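Local coordinates for FTT_1639c (Francisella tularensis subsp. tularensis, PDB 7KZW), which is of unknown function but is probably held in a membrane by a transmembrane helix, the part described here being its beta-sheet-rich domain beyond that helix, at residues Gly14-Lys17 against Lys18-Thr21; Ile37-Ile40 against Met41-Lys44. The protein carries 3 engineered substitutions. All coordinates share one frame; numbering follows the deposited sequence. Where two conformers were deposited one is given.

Contact 1: residues Gly14-Lys17 against Lys18-Thr21; sequences GYSK and KNMT. Engineered in segment 18-21: Met20 (natural residue Leu).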
# COMPACT_ATOMS: atom_id res chain seq x y z
N GLY A 14 -9.18 7.98 2.51
CA GLY A 14 -9.73 9.04 3.33
C GLY A 14 -8.76 10.20 3.41
O GLY A 14 -7.69 10.19 2.80
N TYR A 15 -9.15 11.22 4.17
CA TYR A 15 -8.33 12.42 4.31
C TYR A 15 -8.71 13.14 5.59
O TYR A 15 -9.78 12.92 6.17
CB TYR A 15 -8.50 13.36 3.09
CG TYR A 15 -9.81 14.08 3.04
CD1 TYR A 15 -11.00 13.42 2.63
CD2 TYR A 15 -9.90 15.42 3.37
CE1 TYR A 15 -12.23 14.09 2.57
CE2 TYR A 15 -11.15 16.08 3.32
CZ TYR A 15 -12.28 15.39 2.90
OH TYR A 15 -13.53 15.98 2.83
N SER A 16 -7.83 14.06 6.01
CA SER A 16 -8.09 14.95 7.15
C SER A 16 -7.77 16.36 6.71
O SER A 16 -6.61 16.65 6.41
CB SER A 16 -7.20 14.58 8.35
OG SER A 16 -7.22 15.65 9.32
N LYS A 17 -8.77 17.23 6.67
CA LYS A 17 -8.54 18.62 6.34
C LYS A 17 -7.68 19.30 7.41
O LYS A 17 -6.80 20.11 7.09
CB LYS A 17 -9.90 19.33 6.16
CG LYS A 17 -9.82 20.78 5.71
CD LYS A 17 -11.17 21.50 5.77
CE LYS A 17 -11.66 21.77 4.33
NZ LYS A 17 -11.95 23.23 4.03
N LYS A 18 -7.86 18.94 8.67
CA LYS A 18 -7.16 19.62 9.76
C LYS A 18 -5.65 19.41 9.66
O LYS A 18 -4.86 20.33 9.90
CB LYS A 18 -7.68 19.06 11.09
CG LYS A 18 -7.00 19.61 12.34
CD LYS A 18 -7.22 18.66 13.53
CE LYS A 18 -8.72 18.45 13.77
NZ LYS A 18 -9.04 17.84 15.11
N ASN A 19 -5.25 18.21 9.26
CA ASN A 19 -3.85 17.82 9.18
C ASN A 19 -3.32 17.86 7.75
O ASN A 19 -2.13 17.62 7.55
CB ASN A 19 -3.67 16.43 9.80
CG ASN A 19 -4.15 16.39 11.25
OD1 ASN A 19 -3.85 17.30 12.03
ND2 ASN A 19 -4.92 15.37 11.61
N MSE A 20 -4.15 18.25 6.78
CA MSE A 20 -3.87 18.11 5.36
C MSE A 20 -3.13 16.77 5.03
O MSE A 20 -2.06 16.72 4.40
CB MSE A 20 -3.18 19.38 4.75
CG MSE A 20 -4.25 20.62 4.52
SE MSE A 20 -3.28 22.09 3.80
CE MSE A 20 -4.73 23.40 3.75
N THR A 21 -3.75 15.67 5.45
CA THR A 21 -3.28 14.33 5.14
C THR A 21 -4.34 13.60 4.33
O THR A 21 -5.53 13.94 4.37
CB THR A 21 -3.02 13.49 6.37
OG1 THR A 21 -4.20 13.48 7.17
CG2 THR A 21 -1.87 14.10 7.19
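Ser16 carries OG anti to its amide nitrogen (chi1 165°), which swings the hydroxyl over the turn to meet Asn19. Thr21, in contrast, tucks OG1 between its own N and C (chi1 55°), so that OG1 lies 3.4 Å from Ser16 CB, both residues projecting to the same face of the sheet. Ser16 OG accepts the backbone N-H of Asn19, N to OG 3.2 Å, and the Asn19 amide group folds back beside it, ND2 to OG 3.3 Å. The backbones of Ser16 and Thr21 form an antiparallel hydrogen-bonded pair: Ser16 N to Thr21 O is 2.8 Å and nearly straight (165°), whereas Thr21 N to Ser16 O is longer at 3.2 Å. Lys17 and Lys18 take right-handed helical backbone angles, Asn19 drifts to the bridging region and Met20, an engineered selenomethionine, takes the left-handed one, so that Met20 and Thr21 both face Ser16 in a G1 beta bulge. A weak bond from Met20 N to Lys17 O spans the tight end. Tyr15 CB rests 3.3 Å from Thr21 O while its ring leads away toward Tyr124 of helix 124-127. The turn closes the hairpin joining strands 6-16 and 21-27, with Asn19 O taking a hydrogen bond from Lys97 NZ and Met20 pairing by backbone with Gly98. Ser16 thus engages the turn through three polar atoms: its N and O pin the strand ends, and its hydroxyl accepts the N-H of Asn19, three residues on, inside the loop; together these bonds tie the bend at the surface.

Contact 2: residues Ile37-Ile40 against Met41-Lys44; sequences IFNI and MDKK. Engineered in segment 41-44: Met41 (natural residue Ile).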
# COMPACT_ATOMS: atom_id res chain seq x y z
N ILE A 37 -3.07 -17.45 1.14
CA ILE A 37 -2.49 -16.19 1.56
C ILE A 37 -2.89 -15.96 3.02
O ILE A 37 -4.09 -15.93 3.33
CB ILE A 37 -2.97 -15.02 0.68
CG1 ILE A 37 -2.54 -15.26 -0.77
CG2 ILE A 37 -2.43 -13.69 1.26
CD1 ILE A 37 -1.08 -15.03 -0.98
N PHE A 38 -1.90 -15.81 3.90
CA PHE A 38 -2.10 -15.69 5.34
C PHE A 38 -1.44 -14.43 5.84
O PHE A 38 -0.50 -13.92 5.20
CB PHE A 38 -1.50 -16.90 6.05
CG PHE A 38 -2.12 -18.18 5.60
CD1 PHE A 38 -3.39 -18.51 6.02
CD2 PHE A 38 -1.47 -19.00 4.71
CE1 PHE A 38 -4.01 -19.70 5.61
CE2 PHE A 38 -2.07 -20.20 4.27
CZ PHE A 38 -3.35 -20.54 4.74
N ASN A 39 -1.98 -13.87 6.94
CA ASN A 39 -1.53 -12.61 7.50
C ASN A 39 -0.77 -12.83 8.81
O ASN A 39 -0.58 -13.97 9.26
CB ASN A 39 -2.69 -11.62 7.61
CG ASN A 39 -3.75 -12.05 8.60
OD1 ASN A 39 -3.41 -12.44 9.70
ND2 ASN A 39 -5.02 -11.96 8.22
N ILE A 40 -0.36 -11.72 9.44
CA ILE A 40 0.51 -11.84 10.60
C ILE A 40 -0.19 -12.38 11.84
O ILE A 40 0.45 -12.63 12.87
CB ILE A 40 1.32 -10.55 10.90
CG1 ILE A 40 0.39 -9.37 11.18
CG2 ILE A 40 2.27 -10.31 9.74
CD1 ILE A 40 1.19 -8.07 11.51
N MSE A 41 -1.50 -12.52 11.79
CA MSE A 41 -2.21 -13.16 12.93
C MSE A 41 -2.17 -14.67 12.75
O MSE A 41 -2.52 -15.35 13.71
CB MSE A 41 -3.67 -12.78 12.94
CG MSE A 41 -3.93 -11.35 13.33
SE MSE A 41 -5.84 -10.90 13.27
CE MSE A 41 -6.17 -12.36 14.43
N ASP A 42 -1.66 -15.16 11.64
CA ASP A 42 -1.71 -16.57 11.29
C ASP A 42 -0.36 -17.23 11.57
O ASP A 42 0.66 -16.56 11.79
CB ASP A 42 -2.15 -16.76 9.84
CG ASP A 42 -3.55 -16.10 9.55
OD1 ASP A 42 -4.42 -16.12 10.47
OD2 ASP A 42 -3.79 -15.57 8.42
N LYS A 43 -0.37 -18.57 11.58
CA LYS A 43 0.82 -19.29 12.00
C LYS A 43 1.97 -19.11 11.03
O LYS A 43 3.13 -19.03 11.44
CB LYS A 43 0.49 -20.78 12.18
CG LYS A 43 -0.31 -21.09 13.47
CD LYS A 43 -1.21 -22.36 13.40
CE LYS A 43 -1.43 -23.02 14.79
NZ LYS A 43 -1.42 -22.01 15.90
N LYS A 44 1.67 -19.01 9.72
CA LYS A 44 2.70 -18.88 8.69
C LYS A 44 2.36 -17.73 7.74
O LYS A 44 1.79 -17.94 6.65
CB LYS A 44 2.96 -20.20 7.95
CG LYS A 44 4.12 -20.03 6.96
CD LYS A 44 5.48 -20.47 7.48
CE LYS A 44 6.63 -20.14 6.48
NZ LYS A 44 6.52 -18.83 5.72
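Asn39 meets Met41 and Asp42 through three hydrogen bonds that close the chain on itself. Its OD1 takes the backbone N-H of Met41, OD1 to N 2.8 Å, the donor lying in the amide carbonyl plane. Its O takes the N-H of Asp42, O to N 2.9 Å, from above the carbonyl plane. In return, Asn39 N donates to Asp42 OD2 at 2.9 Å, reaching the oxygen on its anti side and tilted out of the carboxylate plane. The side-chain amide and the carboxylate are turned only 23° from one another, with Asn39 OD1 and Asp42 OD2, both acceptors, 3.4 Å apart, a mildly unfavourable approach that the N-H groups held by each oxygen probably offset. The backbone from Asn39 to Asp42 makes a type I beta turn, and the OD1 bond to Met41 overlays it with an Asx turn, reached because Asn39 CG sits between its backbone N and C (chi1 66°). Met41, an engineered selenomethionine, runs alongside the amide, its CB 3.3 Å from Asn39 OD1. Asp42 OD2 also lies in the plane of the Phe38 ring, at its edge, 3.8 Å from CD1, with ring and carboxylate nearly perpendicular; Lys44 O packs against Phe38 CB at 3.5 Å. Farther out, Asn39 ND2 is held by Asn89 OD1, which probably limits rotation of the amide whose OD1 makes the Asx turn, while backbone bonds tie Phe38 to Thr46 and Ile40 to Leu85.

Contacts 1 and 2 follow one another along the chain but do not touch: their centres are 32 Å apart and their nearest atoms about 21 Å apart. Contact 1 feeds directly into strand 21-27, and contact 2 lies in the long connection that leaves that strand for strand 48-58, so the strand and the loop after it carry the chain from one end of the sheet toward the other. Each centre is about 18 Å from that of the chain, at the surface. Both are local turns in which a side-chain oxygen adds to the backbone bonds by taking an N-H, a serine hydroxyl in 14-21 and an asparagine amide in 37-44. Neither can be tied to a known active site or ligand.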